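Side-chain contacts in exodeoxyribonuclease (Neisseria meningitidis, PDB 2JC5), which probably cleaves DNA at apurinic or apyrimidinic sites as a metal-dependent repair phosphodiesterase of the AP/ExoA family: residues 49-52 / 53-56; 122-125 / 126-129; 135-138 / 139-142; 188-191 / 192-195. All coordinates share one frame; numbering follows the deposited sequence.

Overall arrangement
The four local contacts sit on separate parts of an alpha/beta sandwich; interactions 1, 2 and 4 are partly buried and interaction 3 lies at the surface. Interaction 1 is a turn leading into an outermost strand, on the opposite side of the chain's centre from interaction 2. Interactions 2 and 3 share helix 117-139: the first is regular helix that turns K123 toward the bicine pocket, the second is the C-terminal end, built from carboxylates, an amide and waters. Interaction 4, where strand 189-190 becomes helix 191-195, mixes apolar packing with a water-assisted cap. It also meets interaction 3, since W188 packs on M137 and K138. Interaction 1, by contrast, depends mainly on backbone bonds and one asparagine amide.

Interaction 1: 49-52 / 53-56; sequences KNPH and GMHG
G53 closes the first of two overlapping turns: its N-H reaches N50 O at 3.0 Å, across P51 and H52. The backbone angles are those of a type II turn, with P51 in the second position, where the restricted phi of proline fits well. G53 itself has a positive phi of 77°, a conformation that costs glycine little because it has no side chain to collide with H52 O. M54 then ties the second turn, its N bonding P51 O at 2.9 Å, with left-handed H52 and G53 in the middle as in type I'. Both donors stand above the plane of the carbonyl they use. The side chain of M54 passes P51 O, with CG 3.1 Å from it, and its SD lies 4.3 Å from P51 CG; I24 and Y72 cover both side chains, an apolar patch that suits a flexible methionine. M54 O is gripped by the side chain of N50, whose ND2 comes at 2.9 Å in the plane of both the amide and the carbonyl. With CG beside the backbone N (chi1 -60°), the amide swings over to the outgoing chain. H55 turns away, resting on K76 and P77, and bonds S73 through its backbone. At G56, N shares a water with N50 ND2, 3.0 Å from each, while CA makes a CH...O contact of 3.3 Å with K49 O, a place for glycine, since a CB would point into that oxygen. Such a double turn joins helix 46-49 to edge strand 55-59 of the six-stranded sheet, as a tight helix-to-strand connection in this DNase I-like fold.

Interaction 2: 122-125 / 126-129; sequences VKYR and FLDA. With BCN (bicine), chain C.
The Y124 ring meets L127 one helical turn on, where L127 CD1 comes obliquely to within 4.1 Å of Y124 CD1; the tyrosine side chain also touches L172, E174 and E175. The other flat group, F126, stands edge-to-face with F89 and is further enclosed by M84 and P111, a setting for a large apolar ring. L127 is likewise buried, and its CG lies 3.4 Å from K123 O.

Underneath, the backbone is regular alpha-helix: F126 N bonds V122 O at 2.8 Å and L127 N bonds K123 O at 2.9 Å, and the pattern continues to D128 and A129. This is the helix of a beta-alpha-beta unit between strands 103-109 and 143-147, and its faces divide the work. A129, small enough to let another helix near, lies with V122 against F89 of helix 87-90, while R125, in one of its two conformers, forms a salt bridge with E88.

K123 leaves on a different course. With CG opposite the backbone N (chi1 -179°) and all later torsions near 180°, its chain is fully stretched, and NZ reaches the carboxylate oxygen O21 of bicine at 2.9 Å. Three further acceptors surround the same ammonium, the salt-bridged carboxylate of E175, N151 O and S169 OG, so that four partners share its three protons. The lysine end thus lies beside N151, the predicted transition-state stabiliser.

Interaction 3: 135-138 / 139-142; sequences EAMK and NEGR
N139 N bonds E135 O at 3.1 Å, an ordinary helical link of the backbone, and also makes a weak bond to A136 O. E140 N bonds M137 O at 3.1 Å, three residues back, and stands well above that carbonyl plane. G141 then departs from helical angles with positive phi (78°), which a residue without a side chain adopts readily, and turns the chain toward strand 143-147.

Water-mediated contacts come next. The side chains of E135 and N139 run alongside each other, their carboxylate and amide planes 38° apart, and one water spans them: it donates to E135 OE2 at 2.8 Å and accepts from N139 ND2 at 2.9 Å. An acid and an amide suit a place near the surface, since both can share solvent.

Van der Waals and ionic contacts meet at E140. Its extended chain lies beside M137, OE2 being 3.6 Å from M137 CG, while OE1 is salt-bridged to R97 and makes a long pair with R142 NE at 3.7 Å. R142 also reaches G101 O and S104 OG.

Chemically, the carboxylate of E140 probably offsets the closeness of R97 and R142, so that the helix end is probably tied by charge to strand 95-100 through R97, while a single water links E135 to N139.

Interaction 4: 188-191 / 192-195; sequences WTDM and WRTL
D190 O, at the start of the helix, receives T194 N at 3.0 Å with the donor nearly in line with the carbonyl. T194 OG1 is 3.3 Å from the same oxygen, a weak and unsettled bond. A water 2.9 Å from T194 OG1 also accepts from D190 N; through it the threonine hydroxyl is linked to the amide of the cap residue. M191 O is satisfied by L195 N at 2.9 Å, the next helical bond.

The D190 carboxylate occupies the N-cap position but caps through solvent. A second water donates to OD1 at 2.8 Å and accepts from W192 N, an amide of the first turn. The other oxygen, OD2, goes to R219 in a salt bridge, which helps to fix the carboxylate. With CG opposite the backbone N (chi1 173°), the acid lies beside R193, OD2 to CB 3.6 Å, though the arginine turns its guanidinium to D158, V199 O and P200 O. W192 NE1 also bonds V199 O, so this indole's polar edge is accounted for while its rings lie on strands.

T189 CG2 makes a van der Waals contact with T194 OG1 at 3.4 Å, the two side chains crossing at about a right angle, and M191 CE reaches L195 CG at 4.1 Å in an apolar contact. Flexible M191, its chain bent twice, packs on A233, V252 and Y254. The whole is an N-capped strand-to-helix junction, where strand 189-190, paired with strand 217-225, passes into the short helix 191-195 against strands 233-238 and 250-254 of the six-stranded sheet.

Interaction 1: 49-52 / 53-56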
loop_
_atom_site.group_PDB
_atom_site.type_symbol
_atom_site.label_atom_id
_atom_site.label_comp_id
_atom_site.label_asym_id
_atom_site.label_seq_id
_atom_site.Cartn_x
_atom_site.Cartn_y
_atom_site.Cartn_z
ATOM N N LYS A 49 -0.762 8.534 15.950
ATOM C CA LYS A 49 0.485 7.838 16.260
ATOM C C LYS A 49 0.191 6.463 16.826
ATOM O O LYS A 49 0.822 5.486 16.441
ATOM C CB LYS A 49 1.303 8.620 17.274
ATOM C CG LYS A 49 1.837 9.931 16.765
ATOM C CD LYS A 49 2.523 10.658 17.900
ATOM C CE LYS A 49 2.764 12.076 17.591
ATOM N NZ LYS A 49 3.546 12.671 18.696
ATOM N N ASN A 50 -0.781 6.390 17.737
ATOM C CA ASN A 50 -1.136 5.161 18.441
ATOM C C ASN A 50 -2.651 4.997 18.474
ATOM O O ASN A 50 -3.295 5.028 19.544
ATOM C CB ASN A 50 -0.560 5.180 19.848
ATOM C CG ASN A 50 0.934 5.293 19.837
ATOM O OD1 ASN A 50 1.485 6.378 20.027
ATOM N ND2 ASN A 50 1.606 4.184 19.562
ATOM N N PRO A 51 -3.245 4.811 17.282
ATOM C CA PRO A 51 -4.697 4.747 17.235
ATOM C C PRO A 51 -5.231 3.567 18.053
ATOM O O PRO A 51 -4.765 2.427 17.896
ATOM C CB PRO A 51 -5.009 4.557 15.741
ATOM C CG PRO A 51 -3.749 4.067 15.123
ATOM C CD PRO A 51 -2.625 4.611 15.955
ATOM N N HIS A 52 -6.166 3.847 18.958
ATOM C CA HIS A 52 -6.786 2.805 19.794
ATOM C C HIS A 52 -5.745 2.028 20.601
ATOM O O HIS A 52 -5.921 0.834 20.884
ATOM C CB HIS A 52 -7.619 1.838 18.933
ATOM C CG HIS A 52 -8.658 2.518 18.103
ATOM N ND1 HIS A 52 -9.843 2.990 18.630
ATOM C CD2 HIS A 52 -8.680 2.825 16.784
ATOM C CE1 HIS A 52 -10.548 3.552 17.662
ATOM N NE2 HIS A 52 -9.868 3.458 16.533
ATOM N N GLY A 53 -4.640 2.695 20.921
ATOM C CA GLY A 53 -3.558 2.069 21.673
ATOM C C GLY A 53 -2.667 1.134 20.889
ATOM O O GLY A 53 -1.819 0.432 21.452
ATOM N N MET A 54 -2.823 1.127 19.569
ATOM C CA MET A 54 -1.962 0.328 18.727
ATOM C C MET A 54 -0.562 0.916 18.752
ATOM O O MET A 54 -0.374 2.098 19.002
ATOM C CB MET A 54 -2.491 0.291 17.298
ATOM C CG MET A 54 -3.817 -0.441 17.189
ATOM S SD MET A 54 -4.586 -0.171 15.597
ATOM C CE MET A 54 -3.888 -1.444 14.612
ATOM N N HIS A 55 0.409 0.069 18.484
ATOM C CA HIS A 55 1.770 0.493 18.230
ATOM C C HIS A 55 1.793 1.129 16.851
ATOM O O HIS A 55 1.080 0.669 15.968
ATOM C CB HIS A 55 2.677 -0.712 18.250
ATOM C CG HIS A 55 2.722 -1.355 19.591
ATOM N ND1 HIS A 55 3.633 -0.980 20.546
ATOM C CD2 HIS A 55 1.912 -2.270 20.171
ATOM C CE1 HIS A 55 3.415 -1.676 21.648
ATOM N NE2 HIS A 55 2.375 -2.465 21.449
ATOM N N GLY A 56 2.564 2.198 16.694
ATOM C CA GLY A 56 2.635 2.916 15.429
ATOM C C GLY A 56 4.058 3.302 15.105
ATOM O O GLY A 56 4.809 3.741 15.980
HETATM O O HOH W 1 4.235 2.735 19.131
#

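Interaction 2: 122-125 / 126-129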
loop_
_atom_site.group_PDB
_atom_site.type_symbol
_atom_site.label_atom_id
_atom_site.label_comp_id
_atom_site.label_asym_id
_atom_site.label_seq_id
_atom_site.Cartn_x
_atom_site.Cartn_y
_atom_site.Cartn_z
ATOM N N VAL A 122 11.708 9.959 -11.513
ATOM C CA VAL A 122 11.860 9.528 -10.106
ATOM C C VAL A 122 11.173 8.176 -9.895
ATOM O O VAL A 122 11.723 7.291 -9.247
ATOM C CB VAL A 122 11.298 10.569 -9.089
ATOM C CG1 VAL A 122 11.222 9.993 -7.673
ATOM C CG2 VAL A 122 12.139 11.843 -9.131
ATOM N N LYS A 123 9.965 8.020 -10.448
ATOM C CA LYS A 123 9.228 6.794 -10.299
ATOM C C LYS A 123 10.019 5.635 -10.884
ATOM O O LYS A 123 10.179 4.609 -10.235
ATOM C CB LYS A 123 7.844 6.924 -10.938
ATOM C CG LYS A 123 6.950 5.703 -10.826
ATOM C CD LYS A 123 5.590 6.002 -11.432
ATOM C CE LYS A 123 4.594 4.914 -11.176
ATOM N NZ LYS A 123 3.296 5.100 -11.921
ATOM N N TYR A 124 10.544 5.801 -12.098
ATOM C CA TYR A 124 11.353 4.732 -12.686
ATOM C C TYR A 124 12.621 4.451 -11.889
ATOM O O TYR A 124 12.986 3.299 -11.735
ATOM C CB TYR A 124 11.714 5.021 -14.141
ATOM C CG TYR A 124 10.601 4.764 -15.139
ATOM C CD1 TYR A 124 9.875 3.576 -15.107
ATOM C CD2 TYR A 124 10.324 5.677 -16.154
ATOM C CE1 TYR A 124 8.890 3.307 -16.042
ATOM C CE2 TYR A 124 9.338 5.413 -17.106
ATOM C CZ TYR A 124 8.618 4.227 -17.026
ATOM O OH TYR A 124 7.639 3.955 -17.953
ATOM N N ARG A 125 13.297 5.480 -11.382
ATOM C CA ARG A 125 14.450 5.239 -10.522
ATOM C C ARG A 125 14.052 4.499 -9.230
ATOM O O ARG A 125 14.782 3.640 -8.741
ATOM C CB ARG A 125 15.186 6.552 -10.240
ATOM C CG ARG A 125 15.872 7.097 -11.484
ATOM C CD ARG A 125 16.888 8.163 -11.168
ATOM N NE ARG A 125 16.262 9.402 -10.707
ATOM C CZ ARG A 125 16.162 9.798 -9.438
ATOM N NH1 ARG A 125 16.646 9.059 -8.444
ATOM N NH2 ARG A 125 15.577 10.957 -9.158
ATOM N N PHE A 126 12.880 4.806 -8.677
ATOM C CA PHE A 126 12.393 4.065 -7.517
ATOM C C PHE A 126 12.162 2.583 -7.829
ATOM O O PHE A 126 12.560 1.691 -7.075
ATOM C CB PHE A 126 11.104 4.698 -7.027
ATOM C CG PHE A 126 10.625 4.158 -5.713
ATOM C CD1 PHE A 126 9.979 2.932 -5.621
ATOM C CD2 PHE A 126 10.833 4.885 -4.562
ATOM C CE1 PHE A 126 9.561 2.441 -4.395
ATOM C CE2 PHE A 126 10.400 4.419 -3.333
ATOM C CZ PHE A 126 9.765 3.186 -3.256
ATOM N N LEU A 127 11.529 2.317 -8.966
ATOM C CA LEU A 127 11.327 0.945 -9.384
ATOM C C LEU A 127 12.651 0.186 -9.457
ATOM O O LEU A 127 12.741 -0.959 -9.038
ATOM C CB LEU A 127 10.617 0.877 -10.745
ATOM C CG LEU A 127 9.199 1.450 -10.923
ATOM C CD1 LEU A 127 8.571 0.948 -12.239
ATOM C CD2 LEU A 127 8.308 1.168 -9.721
ATOM N N ASP A 128 13.679 0.826 -10.016
ATOM C CA ASP A 128 14.962 0.151 -10.174
ATOM C C ASP A 128 15.685 -0.060 -8.858
ATOM O O ASP A 128 16.387 -1.059 -8.691
ATOM C CB ASP A 128 15.861 0.929 -11.142
ATOM C CG ASP A 128 15.362 0.885 -12.568
ATOM O OD1 ASP A 128 14.669 -0.081 -12.943
ATOM O OD2 ASP A 128 15.686 1.821 -13.343
ATOM N N ALA A 129 15.519 0.866 -7.914
ATOM C CA ALA A 129 16.123 0.724 -6.578
ATOM C C ALA A 129 15.374 -0.260 -5.707
ATOM O O ALA A 129 15.962 -0.916 -4.863
ATOM C CB ALA A 129 16.211 2.082 -5.871
HETATM N N1 BCN C . -1.879 7.708 -11.145
HETATM C C1 BCN C . -0.590 6.982 -11.080
HETATM C C2 BCN C . 0.603 7.883 -11.293
HETATM O O21 BCN C . 1.754 7.380 -11.151
HETATM O O22 BCN C . 0.409 9.073 -11.591
HETATM C C3 BCN C . -2.545 7.825 -9.840
HETATM C C4 BCN C . -2.093 9.106 -9.165
HETATM O O4 BCN C . -2.260 10.271 -10.011
HETATM C C5 BCN C . -2.799 7.081 -12.159
HETATM C C6 BCN C . -3.721 8.128 -12.771
HETATM O O6 BCN C . -3.044 9.363 -13.012
#

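Interaction 3: 135-138 / 139-142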
loop_
_atom_site.group_PDB
_atom_site.type_symbol
_atom_site.label_atom_id
_atom_site.label_comp_id
_atom_site.label_asym_id
_atom_site.label_seq_id
_atom_site.Cartn_x
_atom_site.Cartn_y
_atom_site.Cartn_z
ATOM N N GLU A 135 13.701 -8.536 -4.267
ATOM C CA GLU A 135 14.401 -9.783 -4.502
ATOM C C GLU A 135 15.057 -10.287 -3.223
ATOM O O GLU A 135 14.909 -11.445 -2.860
ATOM C CB GLU A 135 15.457 -9.610 -5.601
ATOM C CG GLU A 135 16.118 -10.935 -5.964
ATOM C CD GLU A 135 16.909 -10.885 -7.243
ATOM O OE1 GLU A 135 17.363 -9.782 -7.618
ATOM O OE2 GLU A 135 17.104 -11.964 -7.842
ATOM N N ALA A 136 15.776 -9.413 -2.543
ATOM C CA ALA A 136 16.413 -9.777 -1.289
ATOM C C ALA A 136 15.398 -10.187 -0.232
ATOM O O ALA A 136 15.600 -11.176 0.475
ATOM C CB ALA A 136 17.271 -8.634 -0.785
ATOM N N MET A 137 14.304 -9.433 -0.140
ATOM C CA MET A 137 13.250 -9.753 0.815
ATOM C C MET A 137 12.676 -11.148 0.553
ATOM O O MET A 137 12.496 -11.903 1.498
ATOM C CB MET A 137 12.138 -8.692 0.820
ATOM C CG MET A 137 12.505 -7.495 1.687
ATOM S SD MET A 137 11.142 -6.404 1.996
ATOM C CE MET A 137 10.955 -5.750 0.360
ATOM N N LYS A 138 12.397 -11.474 -0.712
ATOM C CA LYS A 138 11.850 -12.788 -1.103
ATOM C C LYS A 138 12.833 -13.886 -0.704
ATOM O O LYS A 138 12.437 -14.972 -0.297
ATOM C CB LYS A 138 11.554 -12.825 -2.623
ATOM C CG LYS A 138 11.183 -14.196 -3.230
ATOM C CD LYS A 138 9.700 -14.533 -3.119
ATOM C CE LYS A 138 9.354 -15.810 -3.899
ATOM N NZ LYS A 138 10.404 -16.885 -3.850
ATOM N N ASN A 139 14.119 -13.590 -0.774
ATOM C CA ASN A 139 15.129 -14.584 -0.449
ATOM C C ASN A 139 15.392 -14.744 1.043
ATOM O O ASN A 139 16.102 -15.670 1.431
ATOM C CB ASN A 139 16.440 -14.264 -1.175
ATOM C CG ASN A 139 16.379 -14.575 -2.663
ATOM O OD1 ASN A 139 15.679 -15.493 -3.097
ATOM N ND2 ASN A 139 17.136 -13.819 -3.453
ATOM N N GLU A 140 14.831 -13.870 1.881
ATOM C CA GLU A 140 14.969 -14.024 3.336
ATOM C C GLU A 140 14.351 -15.330 3.850
ATOM O O GLU A 140 14.769 -15.853 4.881
ATOM C CB GLU A 140 14.328 -12.853 4.082
ATOM C CG GLU A 140 15.015 -11.498 3.889
ATOM C CD GLU A 140 14.343 -10.370 4.667
ATOM O OE1 GLU A 140 13.784 -10.650 5.740
ATOM O OE2 GLU A 140 14.381 -9.198 4.218
ATOM N N GLY A 141 13.329 -15.831 3.156
ATOM C CA GLY A 141 12.620 -17.028 3.591
ATOM C C GLY A 141 11.627 -16.803 4.715
ATOM O O GLY A 141 11.117 -17.761 5.287
ATOM N N ARG A 142 11.371 -15.533 5.020
ATOM C CA ARG A 142 10.420 -15.110 6.044
ATOM C C ARG A 142 9.055 -14.867 5.395
ATOM O O ARG A 142 8.911 -14.877 4.164
ATOM C CB ARG A 142 10.882 -13.778 6.653
ATOM C CG ARG A 142 12.148 -13.840 7.464
ATOM C CD ARG A 142 12.602 -12.435 7.829
ATOM N NE ARG A 142 11.544 -11.701 8.486
ATOM C CZ ARG A 142 11.347 -11.646 9.787
ATOM N NH1 ARG A 142 12.168 -12.263 10.628
ATOM N NH2 ARG A 142 10.320 -10.977 10.245
HETATM O O HOH W 2 17.322 -14.307 -6.356
HETATM O O HOH W 3 11.076 -13.909 2.589
#

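Interaction 4: 188-191 / 192-195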
loop_
_atom_site.group_PDB
_atom_site.type_symbol
_atom_site.label_atom_id
_atom_site.label_comp_id
_atom_site.label_asym_id
_atom_site.label_seq_id
_atom_site.Cartn_x
_atom_site.Cartn_y
_atom_site.Cartn_z
ATOM N N TRP A 188 6.707 -12.992 -6.169
ATOM C CA TRP A 188 5.713 -12.402 -5.258
ATOM C C TRP A 188 4.295 -12.694 -5.753
ATOM O O TRP A 188 4.045 -12.776 -6.960
ATOM C CB TRP A 188 5.914 -10.897 -5.113
ATOM C CG TRP A 188 7.150 -10.535 -4.362
ATOM C CD1 TRP A 188 8.396 -10.382 -4.872
ATOM C CD2 TRP A 188 7.255 -10.316 -2.966
ATOM N NE1 TRP A 188 9.279 -10.065 -3.878
ATOM C CE2 TRP A 188 8.604 -10.026 -2.688
ATOM C CE3 TRP A 188 6.340 -10.336 -1.916
ATOM C CZ2 TRP A 188 9.055 -9.732 -1.407
ATOM C CZ3 TRP A 188 6.796 -10.041 -0.633
ATOM C CH2 TRP A 188 8.137 -9.747 -0.399
ATOM N N THR A 189 3.362 -12.840 -4.813
ATOM C CA THR A 189 1.961 -13.080 -5.143
ATOM C C THR A 189 1.178 -11.786 -4.985
ATOM O O THR A 189 1.179 -11.191 -3.916
ATOM C CB THR A 189 1.355 -14.165 -4.217
ATOM O OG1 THR A 189 2.005 -15.413 -4.465
ATOM C CG2 THR A 189 -0.151 -14.345 -4.430
ATOM N N ASP A 190 0.461 -11.403 -6.041
ATOM C CA ASP A 190 -0.483 -10.296 -6.013
ATOM C C ASP A 190 -1.737 -10.882 -5.380
ATOM O O ASP A 190 -2.490 -11.621 -6.016
ATOM C CB ASP A 190 -0.680 -9.819 -7.462
ATOM C CG ASP A 190 -1.753 -8.793 -7.616
ATOM O OD1 ASP A 190 -2.485 -8.525 -6.635
ATOM O OD2 ASP A 190 -1.847 -8.251 -8.752
ATOM N N MET A 191 -1.953 -10.581 -4.110
ATOM C CA MET A 191 -2.893 -11.376 -3.329
ATOM C C MET A 191 -4.317 -11.277 -3.860
ATOM O O MET A 191 -5.030 -12.287 -3.938
ATOM C CB MET A 191 -2.849 -10.996 -1.853
ATOM C CG MET A 191 -3.209 -12.137 -0.930
ATOM S SD MET A 191 -2.116 -13.592 -1.031
ATOM C CE MET A 191 -3.075 -14.796 -1.975
ATOM N N TRP A 192 -4.737 -10.067 -4.223
ATOM C CA TRP A 192 -6.080 -9.872 -4.736
ATOM C C TRP A 192 -6.314 -10.687 -6.010
ATOM O O TRP A 192 -7.321 -11.393 -6.159
ATOM C CB TRP A 192 -6.364 -8.395 -5.050
ATOM C CG TRP A 192 -7.733 -8.228 -5.605
ATOM C CD1 TRP A 192 -8.101 -8.215 -6.915
ATOM C CD2 TRP A 192 -8.948 -8.161 -4.843
ATOM N NE1 TRP A 192 -9.480 -8.107 -7.018
ATOM C CE2 TRP A 192 -10.020 -8.067 -5.761
ATOM C CE3 TRP A 192 -9.232 -8.153 -3.471
ATOM C CZ2 TRP A 192 -11.335 -7.954 -5.356
ATOM C CZ3 TRP A 192 -10.548 -8.038 -3.076
ATOM C CH2 TRP A 192 -11.588 -7.958 -4.016
ATOM N N ARG A 193 -5.385 -10.575 -6.951
ATOM C CA ARG A 193 -5.579 -11.192 -8.264
ATOM C C ARG A 193 -5.511 -12.698 -8.149
ATOM O O ARG A 193 -6.183 -13.408 -8.898
ATOM C CB ARG A 193 -4.529 -10.677 -9.240
ATOM C CG ARG A 193 -4.637 -11.189 -10.641
ATOM C CD ARG A 193 -5.969 -10.969 -11.277
ATOM N NE ARG A 193 -6.360 -9.566 -11.325
ATOM C CZ ARG A 193 -7.506 -9.059 -10.880
ATOM N NH1 ARG A 193 -8.436 -9.805 -10.294
ATOM N NH2 ARG A 193 -7.724 -7.750 -11.012
ATOM N N THR A 194 -4.726 -13.192 -7.196
ATOM C CA THR A 194 -4.630 -14.623 -6.974
ATOM C C THR A 194 -5.894 -15.165 -6.336
ATOM O O THR A 194 -6.398 -16.228 -6.739
ATOM C CB THR A 194 -3.360 -14.960 -6.173
ATOM O OG1 THR A 194 -2.234 -14.735 -7.026
ATOM C CG2 THR A 194 -3.340 -16.411 -5.730
ATOM N N LEU A 195 -6.415 -14.457 -5.341
ATOM C CA LEU A 195 -7.664 -14.869 -4.688
ATOM C C LEU A 195 -8.867 -14.831 -5.634
ATOM O O LEU A 195 -9.720 -15.719 -5.575
ATOM C CB LEU A 195 -7.981 -13.988 -3.468
ATOM C CG LEU A 195 -7.143 -14.247 -2.221
ATOM C CD1 LEU A 195 -7.310 -13.154 -1.197
ATOM C CD2 LEU A 195 -7.501 -15.617 -1.617
HETATM O O HOH W 4 -3.214 -7.354 -4.165
HETATM O O HOH W 5 -0.118 -13.234 -8.223
#